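Local coordinates for glycosyl hydrolases family 2, sugar binding domain protein (Bacteroides uniformis str. 3978 T3 ii, PDB 6D1P) that is a beta-glucuronidase of a human gut bacterium, probably cleaving O-glycosidic bonds as members of glycoside hydrolase family 2 do, at residues G314-N319 with L323-T328; A500-T505 with M567-G572; G714-I719 with A748-E753. One frame throughout, in Å; residues are numbered along the deposited sequence.

Contact 1 of 3, residues G314-N319 with L323-T328; sequences GPFYLN and LLLRGT
F316 and L323 share one backbone bond, L323 N to F316 O at 2.8 Å, which is close to straight (166° at the hydrogen) and ties the short strand 316-318 to its antiparallel neighbour.

The rest is mainly apolar. The F316 and L325 side chains cross at about a right angle. CD1 of L325 sits over one face of the ring as a CH-pi contact, 4.2 Å from the ring centroid and displaced toward the rim, while its other methyl, CD2, comes within 3.6 Å of F316 CE2. Beyond the ring, L318 and L323 run side by side in the same direction, with their CD2 methyls 3.7 Å apart.

One polar group meets the ring edge. With CG anti to the backbone N (chi1 167°), F316 turns its CD2 to 3.4 Å from L323 O, which lies in the plane of the ring. A flat ring suits this position, giving one face to a methyl of a branched leucine and its edge to a carbonyl.

F308 and F310 of strand 308-310 also touch F316. The arrangement is a beta hairpin whose second strand, 321-329, runs on as a strand of the TIM barrel, between strands 360-362 and 572-574.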
loop_
_atom_site.group_PDB
_atom_site.type_symbol
_atom_site.label_atom_id
_atom_site.label_comp_id
_atom_site.label_asym_id
_atom_site.label_seq_id
_atom_site.Cartn_x
_atom_site.Cartn_y
_atom_site.Cartn_z
ATOM N N GLY A 314 -1.406 -27.604 -43.853
ATOM C CA GLY A 314 -1.156 -28.936 -43.343
ATOM C C GLY A 314 -0.631 -28.968 -41.939
ATOM O O GLY A 314 -0.631 -27.960 -41.250
ATOM N N PRO A 315 -0.153 -30.118 -41.484
ATOM C CA PRO A 315 0.281 -30.213 -40.089
ATOM C C PRO A 315 1.743 -29.861 -39.907
ATOM O O PRO A 315 2.362 -29.133 -40.715
ATOM C CB PRO A 315 0.019 -31.688 -39.754
ATOM C CG PRO A 315 0.230 -32.413 -41.045
ATOM C CD PRO A 315 -0.178 -31.420 -42.169
ATOM N N PHE A 316 2.324 -30.356 -38.814
ATOM C CA PHE A 316 3.664 -29.972 -38.379
ATOM C C PHE A 316 4.583 -31.201 -38.382
ATOM O O PHE A 316 4.223 -32.289 -37.888
ATOM C CB PHE A 316 3.608 -29.370 -36.956
ATOM C CG PHE A 316 4.946 -29.215 -36.292
ATOM C CD1 PHE A 316 5.772 -28.156 -36.613
ATOM C CD2 PHE A 316 5.390 -30.158 -35.372
ATOM C CE1 PHE A 316 7.026 -28.033 -36.028
ATOM C CE2 PHE A 316 6.638 -30.043 -34.785
ATOM C CZ PHE A 316 7.455 -28.977 -35.111
ATOM N N TYR A 317 5.781 -31.038 -38.933
ATOM C CA TYR A 317 6.708 -32.150 -39.128
ATOM C C TYR A 317 7.984 -31.865 -38.352
ATOM O O TYR A 317 8.626 -30.827 -38.547
ATOM C CB TYR A 317 7.028 -32.359 -40.610
ATOM C CG TYR A 317 5.838 -32.736 -41.452
ATOM C CD1 TYR A 317 4.927 -31.773 -41.863
ATOM C CD2 TYR A 317 5.618 -34.059 -41.838
ATOM C CE1 TYR A 317 3.815 -32.113 -42.630
ATOM C CE2 TYR A 317 4.507 -34.410 -42.614
ATOM C CZ TYR A 317 3.620 -33.428 -43.017
ATOM O OH TYR A 317 2.513 -33.727 -43.783
ATOM N N LEU A 318 8.333 -32.775 -37.463
ATOM C CA LEU A 318 9.575 -32.716 -36.712
ATOM C C LEU A 318 10.470 -33.858 -37.166
ATOM O O LEU A 318 10.036 -35.017 -37.193
ATOM C CB LEU A 318 9.314 -32.818 -35.203
ATOM C CG LEU A 318 10.618 -32.778 -34.405
ATOM C CD1 LEU A 318 11.186 -31.375 -34.480
ATOM C CD2 LEU A 318 10.415 -33.244 -32.968
ATOM N N ASN A 319 11.704 -33.534 -37.527
ATOM C CA ASN A 319 12.647 -34.528 -38.028
ATOM C C ASN A 319 11.976 -35.495 -39.019
ATOM O O ASN A 319 12.115 -36.715 -38.933
ATOM C CB ASN A 319 13.282 -35.272 -36.855
ATOM C CG ASN A 319 14.058 -34.340 -35.939
ATOM O OD1 ASN A 319 14.620 -33.341 -36.393
ATOM N ND2 ASN A 319 14.093 -34.657 -34.645
ATOM N N LEU A 323 4.049 -34.643 -36.373
ATOM C CA LEU A 323 3.995 -34.685 -34.913
ATOM C C LEU A 323 2.908 -33.730 -34.450
ATOM O O LEU A 323 2.990 -32.521 -34.694
ATOM C CB LEU A 323 5.348 -34.316 -34.298
ATOM C CG LEU A 323 5.422 -34.201 -32.771
ATOM C CD1 LEU A 323 5.103 -35.549 -32.094
ATOM C CD2 LEU A 323 6.789 -33.676 -32.337
ATOM N N LEU A 324 1.873 -34.278 -33.831
ATOM C CA LEU A 324 0.803 -33.465 -33.287
ATOM C C LEU A 324 1.302 -32.790 -32.011
ATOM O O LEU A 324 1.602 -33.459 -31.024
ATOM C CB LEU A 324 -0.435 -34.312 -33.030
ATOM C CG LEU A 324 -1.613 -33.343 -32.896
ATOM C CD1 LEU A 324 -2.843 -33.906 -33.572
ATOM C CD2 LEU A 324 -1.895 -33.015 -31.436
ATOM N N LEU A 325 1.407 -31.466 -32.041
ATOM C CA LEU A 325 1.887 -30.720 -30.885
ATOM C C LEU A 325 0.876 -30.823 -29.745
ATOM O O LEU A 325 -0.305 -30.495 -29.908
ATOM C CB LEU A 325 2.151 -29.263 -31.272
ATOM C CG LEU A 325 3.222 -29.174 -32.367
ATOM C CD1 LEU A 325 3.314 -27.766 -32.920
ATOM C CD2 LEU A 325 4.583 -29.633 -31.870
ATOM N N ARG A 326 1.330 -31.322 -28.609
ATOM C CA ARG A 326 0.485 -31.461 -27.427
ATOM C C ARG A 326 0.956 -30.366 -26.471
ATOM O O ARG A 326 1.929 -30.533 -25.731
ATOM C CB ARG A 326 0.587 -32.872 -26.848
ATOM C CG ARG A 326 0.515 -33.982 -27.940
ATOM C CD ARG A 326 0.525 -35.447 -27.382
ATOM N NE ARG A 326 1.679 -35.786 -26.519
ATOM C CZ ARG A 326 2.836 -36.342 -26.919
ATOM N NH1 ARG A 326 3.050 -36.644 -28.203
ATOM N NH2 ARG A 326 3.799 -36.590 -26.024
ATOM N N GLY A 327 0.295 -29.213 -26.529
ATOM C CA GLY A 327 0.817 -28.051 -25.836
ATOM C C GLY A 327 0.042 -27.555 -24.635
ATOM O O GLY A 327 -1.158 -27.809 -24.496
ATOM N N THR A 328 0.737 -26.842 -23.754
ATOM C CA THR A 328 0.140 -26.105 -22.647
ATOM C C THR A 328 0.770 -24.705 -22.606
ATOM O O THR A 328 1.597 -24.344 -23.461
ATOM C CB THR A 328 0.313 -26.891 -21.326
ATOM O OG1 THR A 328 -0.624 -26.437 -20.334
ATOM C CG2 THR A 328 1.732 -26.800 -20.778
#

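Contact 2 of 3, residues A500-T505 with M567-G572; sequences AGINAT and MPRLTG
I502 meets both R569 and L570, using a different branch for each. Its CG2 methyl lies over one face of the R569 guanidinium, 3.5 Å from NH2 and displaced toward the rim of the group. The other branch extends the opposite way from the backbone carbonyl carbon (CG1 at chi1 -76°) and brings CD1 to 4.0 Å from L570 CA and 4.1 Å from L570 CD1. Isoleucine suits this place because its two branches can serve a flat polar group and an aliphatic chain at once.

At the guanidinium edge, R569 NH2 points to N503 OD1 in a bent hydrogen bond. The modelled separation of 2.3 Å is too short to be taken literally, so its exact geometry is doubtful. The amide and guanidinium planes are 45° apart. R569 reaches N503 through an arm bent at chi2 and chi3.

In the next shell, a type I turn from M567 to L570 holds R569, with L570 N bonded to M567 O at 3.3 Å. R322 NH2 bonds to the carbonyls of M567 and L570. Directly after the turn, T571 bonds through OG1 to the carbonyl O of F508.

The contact thus joins the end of helix 494-503 to the loop that leads from helix 550-564 into barrel strand 572-574, and F508 packs against both I502 and L570.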
loop_
_atom_site.group_PDB
_atom_site.type_symbol
_atom_site.label_atom_id
_atom_site.label_comp_id
_atom_site.label_asym_id
_atom_site.label_seq_id
_atom_site.Cartn_x
_atom_site.Cartn_y
_atom_site.Cartn_z
ATOM N N ALA A 500 -12.661 -24.931 -39.753
ATOM C CA ALA A 500 -12.821 -23.571 -40.268
ATOM C C ALA A 500 -11.548 -22.761 -40.082
ATOM O O ALA A 500 -11.124 -22.028 -40.986
ATOM C CB ALA A 500 -13.995 -22.879 -39.577
ATOM N N GLY A 501 -10.901 -22.907 -38.925
ATOM C CA GLY A 501 -9.708 -22.124 -38.663
ATOM C C GLY A 501 -8.530 -22.577 -39.495
ATOM O O GLY A 501 -7.710 -21.759 -39.920
ATOM N N ILE A 502 -8.418 -23.889 -39.726
ATOM C CA ILE A 502 -7.331 -24.394 -40.555
ATOM C C ILE A 502 -7.520 -23.950 -41.999
ATOM O O ILE A 502 -6.554 -23.596 -42.681
ATOM C CB ILE A 502 -7.226 -25.930 -40.453
ATOM C CG1 ILE A 502 -6.582 -26.348 -39.134
ATOM C CG2 ILE A 502 -6.420 -26.513 -41.639
ATOM C CD1 ILE A 502 -6.564 -27.851 -38.911
ATOM N N ASN A 503 -8.764 -23.960 -42.487
ATOM C CA ASN A 503 -9.026 -23.530 -43.862
ATOM C C ASN A 503 -8.774 -22.037 -44.076
ATOM O O ASN A 503 -8.557 -21.625 -45.221
ATOM C CB ASN A 503 -10.465 -23.897 -44.263
ATOM C CG ASN A 503 -10.641 -25.407 -44.445
ATOM O OD1 ASN A 503 -9.671 -26.098 -44.704
ATOM N ND2 ASN A 503 -11.853 -25.921 -44.262
ATOM N N ALA A 504 -8.750 -21.223 -43.012
ATOM C CA ALA A 504 -8.773 -19.764 -43.133
ATOM C C ALA A 504 -7.400 -19.107 -43.052
ATOM O O ALA A 504 -7.318 -17.875 -43.025
ATOM C CB ALA A 504 -9.678 -19.154 -42.054
ATOM N N THR A 505 -6.323 -19.878 -43.000
ATOM C CA THR A 505 -5.022 -19.249 -42.825
ATOM C C THR A 505 -3.964 -20.183 -43.382
ATOM O O THR A 505 -4.142 -21.401 -43.389
ATOM C CB THR A 505 -4.743 -18.920 -41.340
ATOM O OG1 THR A 505 -3.515 -18.183 -41.214
ATOM C CG2 THR A 505 -4.646 -20.196 -40.504
ATOM N N MET A 567 -7.624 -35.760 -36.724
ATOM C CA MET A 567 -7.351 -34.525 -37.468
ATOM C C MET A 567 -5.934 -34.560 -38.010
ATOM O O MET A 567 -5.005 -34.019 -37.391
ATOM C CB MET A 567 -7.544 -33.290 -36.603
ATOM C CG MET A 567 -8.925 -33.130 -36.027
ATOM S SD MET A 567 -9.027 -31.556 -35.162
ATOM C CE MET A 567 -10.574 -31.748 -34.312
ATOM N N PRO A 568 -5.736 -35.173 -39.180
ATOM C CA PRO A 568 -4.386 -35.273 -39.745
ATOM C C PRO A 568 -3.798 -33.947 -40.203
ATOM O O PRO A 568 -2.570 -33.847 -40.292
ATOM C CB PRO A 568 -4.575 -36.236 -40.933
ATOM C CG PRO A 568 -6.012 -36.115 -41.300
ATOM C CD PRO A 568 -6.744 -35.856 -40.005
ATOM N N ARG A 569 -4.601 -32.932 -40.523
ATOM C CA ARG A 569 -3.982 -31.664 -40.919
ATOM C C ARG A 569 -3.515 -30.804 -39.752
ATOM O O ARG A 569 -2.785 -29.835 -39.994
ATOM C CB ARG A 569 -4.936 -30.802 -41.736
ATOM C CG ARG A 569 -5.359 -31.382 -43.051
ATOM C CD ARG A 569 -6.832 -31.110 -43.182
ATOM N NE ARG A 569 -7.133 -29.821 -43.789
ATOM C CZ ARG A 569 -8.186 -29.079 -43.468
ATOM N NH1 ARG A 569 -9.014 -29.476 -42.508
ATOM N NH2 ARG A 569 -8.400 -27.935 -44.091
ATOM N N LEU A 570 -3.922 -31.114 -38.516
ATOM C CA LEU A 570 -3.706 -30.222 -37.372
ATOM C C LEU A 570 -2.240 -30.228 -36.958
ATOM O O LEU A 570 -1.710 -31.260 -36.555
ATOM C CB LEU A 570 -4.594 -30.638 -36.195
ATOM C CG LEU A 570 -4.567 -29.807 -34.892
ATOM C CD1 LEU A 570 -4.962 -28.362 -35.165
ATOM C CD2 LEU A 570 -5.486 -30.417 -33.841
ATOM N N THR A 571 -1.573 -29.084 -37.056
ATOM C CA THR A 571 -0.256 -28.986 -36.442
ATOM C C THR A 571 -0.324 -29.352 -34.958
ATOM O O THR A 571 0.466 -30.171 -34.469
ATOM C CB THR A 571 0.317 -27.582 -36.638
ATOM O OG1 THR A 571 -0.577 -26.610 -36.086
ATOM C CG2 THR A 571 0.508 -27.303 -38.114
ATOM N N GLY A 572 -1.286 -28.787 -34.236
ATOM C CA GLY A 572 -1.426 -29.073 -32.822
ATOM C C GLY A 572 -2.114 -27.932 -32.093
ATOM O O GLY A 572 -2.657 -27.008 -32.705
#

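Contact 3 of 3, residues G714-I719 with A748-E753; sequences GKPSRI and ACQFIE
Two antiparallel sheets, 718-723/730-738/781-787 and 774-776/751-756/793-799/807-811, pack in a way consistent with a beta sandwich, and P716, A748 and Q750 meet where the chain enters a strand of each. The P716 ring presents CG to both partners, 3.9 Å from A748 CB and 3.6 Å from Q750 NE2. A compact, rigid proline suits this place, for its ring edge packs against a small methyl and the flat amide without needing a bond. Q750 gets its amide there by folding at chi2 (77°), so that OE1 and NE2 both lie near the proline CG.

At the start of strand 718-723, S717 and R718 both face I738 as a classic beta bulge. L737 of strand 730-738 touches A748, Q750 and I719.

Polar contact is made through water. K715 NZ and Q750 NE2 are 4.1 Å apart and both are donors, so a water accepts from each, at 3.1 Å from K715 NZ and 3.2 Å from Q750 NE2. Replacing Q750 with an alanine would probably deprive this water of one of its two donors and open a gap against the P716 ring. The lysine reaches the water with a chain bent at several torsions, which its length allows.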
loop_
_atom_site.group_PDB
_atom_site.type_symbol
_atom_site.label_atom_id
_atom_site.label_comp_id
_atom_site.label_asym_id
_atom_site.label_seq_id
_atom_site.Cartn_x
_atom_site.Cartn_y
_atom_site.Cartn_z
ATOM N N GLY A 714 -32.811 -28.205 0.585
ATOM C CA GLY A 714 -33.327 -26.870 0.361
ATOM C C GLY A 714 -32.207 -25.851 0.275
ATOM O O GLY A 714 -31.033 -26.191 0.095
ATOM N N LYS A 715 -32.580 -24.573 0.408
ATOM C CA LYS A 715 -31.574 -23.527 0.290
ATOM C C LYS A 715 -30.681 -23.496 1.529
ATOM O O LYS A 715 -31.103 -23.899 2.613
ATOM C CB LYS A 715 -32.224 -22.162 0.089
ATOM C CG LYS A 715 -32.510 -21.814 -1.387
ATOM C CD LYS A 715 -31.428 -22.349 -2.367
ATOM C CE LYS A 715 -31.027 -21.316 -3.440
ATOM N NZ LYS A 715 -30.165 -20.215 -2.888
ATOM N N PRO A 716 -29.431 -23.054 1.383
ATOM C CA PRO A 716 -28.534 -22.989 2.542
ATOM C C PRO A 716 -29.132 -22.191 3.688
ATOM O O PRO A 716 -29.824 -21.190 3.491
ATOM C CB PRO A 716 -27.280 -22.325 1.970
ATOM C CG PRO A 716 -27.235 -22.839 0.557
ATOM C CD PRO A 716 -28.696 -22.856 0.118
ATOM N N SER A 717 -28.857 -22.664 4.902
ATOM C CA SER A 717 -29.493 -22.144 6.102
ATOM C C SER A 717 -28.565 -22.083 7.314
ATOM O O SER A 717 -28.796 -21.251 8.195
ATOM C CB SER A 717 -30.728 -23.003 6.426
ATOM O OG SER A 717 -31.151 -22.916 7.773
ATOM N N ARG A 718 -27.521 -22.902 7.389
ATOM C CA ARG A 718 -26.579 -22.849 8.493
ATOM C C ARG A 718 -25.197 -23.178 7.963
ATOM O O ARG A 718 -25.045 -23.858 6.944
ATOM C CB ARG A 718 -26.915 -23.841 9.625
ATOM C CG ARG A 718 -28.018 -23.424 10.563
ATOM C CD ARG A 718 -27.585 -23.606 12.020
ATOM N NE ARG A 718 -27.487 -25.002 12.439
ATOM C CZ ARG A 718 -26.626 -25.443 13.355
ATOM N NH1 ARG A 718 -25.778 -24.606 13.940
ATOM N NH2 ARG A 718 -26.600 -26.726 13.682
ATOM N N ILE A 719 -24.186 -22.711 8.686
ATOM C CA ILE A 719 -22.802 -23.048 8.399
ATOM C C ILE A 719 -22.282 -23.874 9.557
ATOM O O ILE A 719 -22.400 -23.466 10.714
ATOM C CB ILE A 719 -21.939 -21.792 8.199
ATOM C CG1 ILE A 719 -22.605 -20.831 7.214
ATOM C CG2 ILE A 719 -20.555 -22.186 7.738
ATOM C CD1 ILE A 719 -21.909 -19.490 7.100
ATOM N N ALA A 748 -24.429 -25.781 -3.645
ATOM C CA ALA A 748 -24.263 -24.421 -3.136
ATOM C C ALA A 748 -22.930 -23.837 -3.598
ATOM O O ALA A 748 -21.895 -24.504 -3.516
ATOM C CB ALA A 748 -24.347 -24.409 -1.607
ATOM N N CYS A 749 -22.960 -22.590 -4.079
ATOM C CA CYS A 749 -21.774 -21.883 -4.558
ATOM C C CYS A 749 -21.481 -20.562 -3.832
ATOM O O CYS A 749 -20.565 -19.841 -4.252
ATOM C CB CYS A 749 -21.905 -21.588 -6.064
ATOM S SG CYS A 749 -22.183 -23.045 -7.095
ATOM N N GLN A 750 -22.242 -20.208 -2.790
ATOM C CA GLN A 750 -22.010 -18.963 -2.051
ATOM C C GLN A 750 -20.537 -18.775 -1.722
ATOM O O GLN A 750 -19.843 -19.716 -1.313
ATOM C CB GLN A 750 -22.792 -18.946 -0.727
ATOM C CG GLN A 750 -24.306 -18.778 -0.828
ATOM C CD GLN A 750 -25.028 -20.050 -1.262
ATOM O OE1 GLN A 750 -24.406 -21.106 -1.492
ATOM N NE2 GLN A 750 -26.347 -19.951 -1.396
ATOM N N PHE A 751 -20.072 -17.545 -1.894
ATOM C CA PHE A 751 -18.826 -17.117 -1.272
ATOM C C PHE A 751 -18.893 -17.304 0.235
ATOM O O PHE A 751 -19.893 -16.971 0.883
ATOM C CB PHE A 751 -18.531 -15.647 -1.594
ATOM C CG PHE A 751 -17.795 -15.456 -2.878
ATOM C CD1 PHE A 751 -16.476 -15.866 -2.995
ATOM C CD2 PHE A 751 -18.424 -14.890 -3.984
ATOM C CE1 PHE A 751 -15.778 -15.713 -4.202
ATOM C CE2 PHE A 751 -17.740 -14.714 -5.166
ATOM C CZ PHE A 751 -16.410 -15.131 -5.283
ATOM N N ILE A 752 -17.811 -17.835 0.791
ATOM C CA ILE A 752 -17.652 -17.999 2.227
ATOM C C ILE A 752 -16.353 -17.315 2.623
ATOM O O ILE A 752 -15.367 -17.377 1.881
ATOM C CB ILE A 752 -17.662 -19.493 2.621
ATOM C CG1 ILE A 752 -19.055 -20.074 2.416
ATOM C CG2 ILE A 752 -17.325 -19.669 4.075
ATOM C CD1 ILE A 752 -19.038 -21.578 2.281
ATOM N N GLU A 753 -16.369 -16.639 3.778
ATOM C CA GLU A 753 -15.238 -15.875 4.296
ATOM C C GLU A 753 -14.787 -16.384 5.658
ATOM O O GLU A 753 -15.607 -16.652 6.533
ATOM C CB GLU A 753 -15.591 -14.405 4.445
ATOM C CG GLU A 753 -15.962 -13.763 3.148
ATOM C CD GLU A 753 -16.364 -12.329 3.344
ATOM O OE1 GLU A 753 -16.561 -11.943 4.510
ATOM O OE2 GLU A 753 -16.480 -11.597 2.343
HETATM O O HOH W 1 -27.720 -22.097 -3.271
#

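How the contacts relate
The contacts follow one another along the chain, each closing before the next opens. Contacts 1 and 2 belong to the TIM-barrel region, with centres about 12 Å apart, and they touch: L325 N lies 2.9 Å from T571 O in a probable hydrogen bond, and P315 CG packs against P568 O. This joins strand 321-329, early in the barrel, to the run entering strand 572-574, much later in the sequence, so the two contacts lie where the barrel closes between these parallel strands. Contact 3 is remote, its centre about 46 Å from that of contact 1 and about 45 Å from that of contact 2; it joins the lead-ins of strands from two C-terminal antiparallel sheets.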